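Local atomic coordinates of autoinducer 2 sensor kinase/phosphatase luxQ (Vibrio cholerae, PDB entry 3C38), a protein that senses the autoinducer 2-LuxP complex at the inner membrane, switching from histidine kinase at low cell density to phosphatase at high density in quorum sensing. Residues Phe101-Leu109 and Thr127-Ile136. Residues are numbered along the deposited sequence; the frame is centred on the assembly and turned at random.
Sequences FYGIAQQEL and TPSEGKSVHI
The hydroxyl of S129 donates a short hydrogen bond to the backbone carbonyl of Y102, OG to O 2.6 Å, lying in the carbonyl plane on a lone pair at a C=O...O angle of 139°. Its OG stands anti to the backbone N (chi1 -171°), which carries it across to the turn at Y102-G103. G103, at positive phi, lets the two backbones close to 4.9 Å between G103 CA and S129 CA. A bent CA-H...O contact adds to this, S129 CA to G103 O 3.2 Å. Deeper in, the packing is apolar: I104 and I136 meet tip to tip, CD1 to CD1 3.8 Å, while the I104 side chain crosses that of T127 at about a right angle, I104 CG1 to the methyl T127 CG2 4.1 Å. L83 and A99 also touch I104, and V160 lines V134. Toward solvent the contact loosens and water takes over. One water accepts from A105 N at the helix N-cap and donates to P128 O; a second accepts from T127 OG1 and donates to both E108 OE1 and E108 O. E108 CB sits 3.3 Å from T127 OG1; the bend at chi2 (-54°) then turns the carboxylate toward P128 CD and the second water. The arrangement is a loop and helix start packed on a beta-hairpin: the loop 101-105 leads into helix 106-115 and packs against P128-E130, the first part of the loop joining antiparallel strands 123-127 and 134-143, at one edge of the five-stranded sheet of the Cache-type periplasmic sensor region.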
ATOM      1  N   PHE A 101       2.722  14.661   3.350  1.00 46.48           N
ATOM      2  CA  PHE A 101       1.306  14.840   3.080  1.00 46.74           C
ATOM      3  C   PHE A 101       0.485  13.885   3.927  1.00 45.78           C
ATOM      4  O   PHE A 101      -0.689  14.144   4.209  1.00 44.40           O
ATOM      5  CB  PHE A 101       0.992  14.582   1.606  1.00 50.63           C
ATOM      6  CG  PHE A 101      -0.480  14.432   1.327  1.00 53.79           C
ATOM      7  CD1 PHE A 101      -1.331  15.529   1.405  1.00 55.29           C
ATOM      8  CD2 PHE A 101      -1.024  13.180   1.039  1.00 55.60           C
ATOM      9  CE1 PHE A 101      -2.700  15.386   1.196  1.00 55.60           C
ATOM     10  CE2 PHE A 101      -2.395  13.025   0.826  1.00 55.15           C
ATOM     11  CZ  PHE A 101      -3.230  14.131   0.908  1.00 56.45           C
ATOM     12  N   TYR A 102       1.099  12.774   4.323  1.00 42.84           N
ATOM     13  CA  TYR A 102       0.404  11.793   5.137  1.00 41.53           C
ATOM     14  C   TYR A 102       0.646  12.010   6.623  1.00 41.02           C
ATOM     15  O   TYR A 102       0.206  11.222   7.449  1.00 40.69           O
ATOM     16  CB  TYR A 102       0.815  10.376   4.739  1.00 39.51           C
ATOM     17  CG  TYR A 102       0.348   9.980   3.364  1.00 37.24           C
ATOM     18  CD1 TYR A 102       1.209  10.043   2.268  1.00 35.97           C
ATOM     19  CD2 TYR A 102      -0.961   9.549   3.155  1.00 37.23           C
ATOM     20  CE1 TYR A 102       0.784   9.685   1.001  1.00 34.06           C
ATOM     21  CE2 TYR A 102      -1.407   9.187   1.888  1.00 34.93           C
ATOM     22  CZ  TYR A 102      -0.529   9.254   0.814  1.00 35.14           C
ATOM     23  OH  TYR A 102      -0.959   8.879  -0.437  1.00 33.29           O
ATOM     24  N   GLY A 103       1.345  13.087   6.957  1.00 42.35           N
ATOM     25  CA  GLY A 103       1.617  13.379   8.352  1.00 44.08           C
ATOM     26  C   GLY A 103       2.646  12.442   8.949  1.00 45.95           C
ATOM     27  O   GLY A 103       2.695  12.257  10.167  1.00 45.34           O
ATOM     28  N   ILE A 104       3.453  11.837   8.082  1.00 47.07           N
ATOM     29  CA  ILE A 104       4.505  10.930   8.510  1.00 48.83           C
ATOM     30  C   ILE A 104       5.759  11.774   8.726  1.00 50.87           C
ATOM     31  O   ILE A 104       6.185  12.501   7.828  1.00 52.12           O
ATOM     32  CB  ILE A 104       4.800   9.862   7.440  1.00 48.17           C
ATOM     33  CG1 ILE A 104       3.527   9.075   7.122  1.00 47.82           C
ATOM     34  CG2 ILE A 104       5.877   8.927   7.940  1.00 45.61           C
ATOM     35  CD1 ILE A 104       3.702   8.011   6.057  1.00 47.91           C
ATOM     36  N   ALA A 105       6.336  11.686   9.920  1.00 52.13           N
ATOM     37  CA  ALA A 105       7.529  12.461  10.242  1.00 53.40           C
ATOM     38  C   ALA A 105       8.779  11.795   9.703  1.00 53.75           C
ATOM     39  O   ALA A 105       8.959  10.587   9.831  1.00 53.83           O
ATOM     40  CB  ALA A 105       7.643  12.634  11.744  1.00 52.74           C
ATOM     41  N   GLN A 106       9.650  12.598   9.108  1.00 55.35           N
ATOM     42  CA  GLN A 106      10.894  12.101   8.536  1.00 56.66           C
ATOM     43  C   GLN A 106      11.581  11.055   9.432  1.00 56.09           C
ATOM     44  O   GLN A 106      12.173  10.098   8.935  1.00 56.65           O
ATOM     45  CB  GLN A 106      11.835  13.281   8.291  1.00 58.89           C
ATOM     46  CG  GLN A 106      12.889  13.054   7.214  1.00 62.94           C
ATOM     47  CD  GLN A 106      12.288  12.882   5.826  1.00 64.27           C
ATOM     48  OE1 GLN A 106      11.333  13.568   5.459  1.00 66.33           O
ATOM     49  NE2 GLN A 106      12.860  11.978   5.042  1.00 65.80           N
ATOM     50  N   GLN A 107      11.481  11.226  10.746  1.00 54.69           N
ATOM     51  CA  GLN A 107      12.117  10.304  11.684  1.00 54.93           C
ATOM     52  C   GLN A 107      11.429   8.950  11.752  1.00 53.51           C
ATOM     53  O   GLN A 107      12.076   7.933  11.999  1.00 53.73           O
ATOM     54  CB  GLN A 107      12.160  10.914  13.084  1.00 57.42           C
ATOM     55  CG  GLN A 107      12.459  12.401  13.102  1.00 61.97           C
ATOM     56  CD  GLN A 107      11.259  13.238  12.680  1.00 64.41           C
ATOM     57  OE1 GLN A 107      10.224  13.249  13.359  1.00 66.13           O
ATOM     58  NE2 GLN A 107      11.391  13.944  11.556  1.00 64.21           N
ATOM     59  N   GLU A 108      10.114   8.932  11.559  1.00 51.97           N
ATOM     60  CA  GLU A 108       9.370   7.676  11.583  1.00 49.65           C
ATOM     61  C   GLU A 108       9.740   6.873  10.340  1.00 47.70           C
ATOM     62  O   GLU A 108       9.752   5.642  10.354  1.00 45.23           O
ATOM     63  CB  GLU A 108       7.862   7.943  11.605  1.00 52.05           C
ATOM     64  CG  GLU A 108       7.344   8.511  12.923  1.00 54.29           C
ATOM     65  CD  GLU A 108       7.737   7.664  14.119  1.00 54.95           C
ATOM     66  OE1 GLU A 108       7.670   6.421  14.016  1.00 56.58           O
ATOM     67  OE2 GLU A 108       8.106   8.240  15.165  1.00 58.05           O
ATOM     68  N   LEU A 109      10.049   7.593   9.267  1.00 45.81           N
ATOM     69  CA  LEU A 109      10.436   6.976   8.013  1.00 44.69           C
ATOM     70  C   LEU A 109      11.732   6.193   8.249  1.00 44.61           C
ATOM     71  O   LEU A 109      11.918   5.106   7.709  1.00 44.62           O
ATOM     72  CB  LEU A 109      10.641   8.065   6.957  1.00 43.98           C
ATOM     73  CG  LEU A 109      10.181   7.757   5.535  1.00 43.17           C
ATOM     74  CD1 LEU A 109       8.709   7.396   5.544  1.00 44.25           C
ATOM     75  CD2 LEU A 109      10.427   8.958   4.646  1.00 43.13           C
ATOM     76  N   THR A 127       2.636   3.393  11.261  1.00 40.95           N
ATOM     77  CA  THR A 127       3.443   4.475  11.784  1.00 43.40           C
ATOM     78  C   THR A 127       2.583   5.574  12.379  1.00 46.59           C
ATOM     79  O   THR A 127       1.455   5.802  11.937  1.00 45.59           O
ATOM     80  CB  THR A 127       4.317   5.096  10.676  1.00 43.61           C
ATOM     81  OG1 THR A 127       5.262   5.996  11.260  1.00 46.62           O
ATOM     82  CG2 THR A 127       3.463   5.879   9.703  1.00 43.27           C
ATOM     83  N   PRO A 128       3.098   6.259  13.415  1.00 49.49           N
ATOM     84  CA  PRO A 128       2.342   7.345  14.042  1.00 50.82           C
ATOM     85  C   PRO A 128       2.311   8.502  13.063  1.00 52.72           C
ATOM     86  O   PRO A 128       3.299   8.773  12.382  1.00 53.80           O
ATOM     87  CB  PRO A 128       3.170   7.674  15.280  1.00 50.49           C
ATOM     88  CG  PRO A 128       3.793   6.351  15.618  1.00 51.59           C
ATOM     89  CD  PRO A 128       4.233   5.861  14.264  1.00 49.57           C
ATOM     90  N   SER A 129       1.174   9.173  12.977  1.00 55.26           N
ATOM     91  CA  SER A 129       1.038  10.303  12.075  1.00 58.15           C
ATOM     92  C   SER A 129       0.668  11.493  12.943  1.00 60.77           C
ATOM     93  O   SER A 129       0.946  11.491  14.140  1.00 61.97           O
ATOM     94  CB  SER A 129      -0.060  10.027  11.050  1.00 56.36           C
ATOM     95  OG  SER A 129      -0.069  11.020  10.038  1.00 58.13           O
ATOM     96  N   GLU A 130       0.052  12.509  12.350  1.00 62.85           N
ATOM     97  CA  GLU A 130      -0.362  13.677  13.115  1.00 65.21           C
ATOM     98  C   GLU A 130      -1.712  13.341  13.735  1.00 64.79           C
ATOM     99  O   GLU A 130      -2.482  14.216  14.129  1.00 65.04           O
ATOM    100  CB  GLU A 130      -0.479  14.904  12.207  1.00 68.11           C
ATOM    101  CG  GLU A 130      -1.462  14.742  11.054  1.00 72.47           C
ATOM    102  CD  GLU A 130      -1.543  15.977  10.175  1.00 74.55           C
ATOM    103  OE1 GLU A 130      -0.502  16.377   9.611  1.00 77.23           O
ATOM    104  OE2 GLU A 130      -2.648  16.546  10.049  1.00 75.01           O
ATOM    105  N   GLY A 131      -1.985  12.046  13.807  1.00 65.30           N
ATOM    106  CA  GLY A 131      -3.226  11.575  14.382  1.00 64.59           C
ATOM    107  C   GLY A 131      -3.180  10.070  14.550  1.00 63.16           C
ATOM    108  O   GLY A 131      -2.170   9.510  14.983  1.00 63.63           O
ATOM    109  N   LYS A 132      -4.280   9.415  14.201  1.00 61.22           N
ATOM    110  CA  LYS A 132      -4.365   7.970  14.295  1.00 59.37           C
ATOM    111  C   LYS A 132      -3.180   7.339  13.567  1.00 56.99           C
ATOM    112  O   LYS A 132      -2.576   7.957  12.685  1.00 57.27           O
ATOM    113  CB  LYS A 132      -5.678   7.490  13.674  1.00 61.21           C
ATOM    114  CG  LYS A 132      -5.859   7.857  12.200  1.00 62.61           C
ATOM    115  CD  LYS A 132      -7.130   7.218  11.640  1.00 63.97           C
ATOM    116  CE  LYS A 132      -7.184   7.266  10.121  1.00 63.70           C
ATOM    117  NZ  LYS A 132      -8.332   6.481   9.558  1.00 63.77           N
ATOM    118  N   SER A 133      -2.847   6.109  13.933  1.00 52.58           N
ATOM    119  CA  SER A 133      -1.733   5.424  13.302  1.00 48.67           C
ATOM    120  C   SER A 133      -2.075   5.088  11.854  1.00 45.18           C
ATOM    121  O   SER A 133      -3.173   4.626  11.549  1.00 45.86           O
ATOM    122  CB  SER A 133      -1.388   4.146  14.069  1.00 49.27           C
ATOM    123  OG  SER A 133      -2.410   3.178  13.925  1.00 51.99           O
ATOM    124  N   VAL A 134      -1.119   5.340  10.971  1.00 39.59           N
ATOM    125  CA  VAL A 134      -1.267   5.078   9.550  1.00 36.46           C
ATOM    126  C   VAL A 134      -0.760   3.677   9.194  1.00 34.33           C
ATOM    127  O   VAL A 134       0.355   3.299   9.571  1.00 31.71           O
ATOM    128  CB  VAL A 134      -0.475   6.128   8.740  1.00 35.57           C
ATOM    129  CG1 VAL A 134      -0.353   5.701   7.297  1.00 35.88           C
ATOM    130  CG2 VAL A 134      -1.170   7.479   8.844  1.00 36.07           C
ATOM    131  N   HIS A 135      -1.583   2.909   8.487  1.00 30.69           N
ATOM    132  CA  HIS A 135      -1.213   1.558   8.059  1.00 30.68           C
ATOM    133  C   HIS A 135      -0.622   1.613   6.639  1.00 30.24           C
ATOM    134  O   HIS A 135      -1.214   2.180   5.716  1.00 29.46           O
ATOM    135  CB  HIS A 135      -2.436   0.646   8.137  1.00 30.13           C
ATOM    136  CG  HIS A 135      -2.909   0.416   9.538  1.00 32.34           C
ATOM    137  ND1 HIS A 135      -2.500  -0.663  10.295  1.00 32.99           N
ATOM    138  CD2 HIS A 135      -3.676   1.177  10.357  1.00 32.87           C
ATOM    139  CE1 HIS A 135      -2.993  -0.555  11.517  1.00 32.02           C
ATOM    140  NE2 HIS A 135      -3.711   0.555  11.580  1.00 31.93           N
ATOM    141  N   ILE A 136       0.560   1.025   6.476  1.00 30.11           N
ATOM    142  CA  ILE A 136       1.270   1.069   5.208  1.00 28.29           C
ATOM    143  C   ILE A 136       1.815  -0.272   4.763  1.00 30.72           C
ATOM    144  O   ILE A 136       2.300  -1.048   5.578  1.00 29.73           O
ATOM    145  CB  ILE A 136       2.474   2.012   5.311  1.00 26.47           C
ATOM    146  CG1 ILE A 136       2.047   3.321   5.965  1.00 24.99           C
ATOM    147  CG2 ILE A 136       3.082   2.245   3.934  1.00 27.19           C
ATOM    148  CD1 ILE A 136       3.209   4.261   6.252  1.00 26.95           C
TER
HETATM  149  O   HOH W   1       5.002  10.559  11.980  1.00 77.20           O
HETATM  150  O   HOH W   2       7.608   4.300  12.195  1.00 64.78           O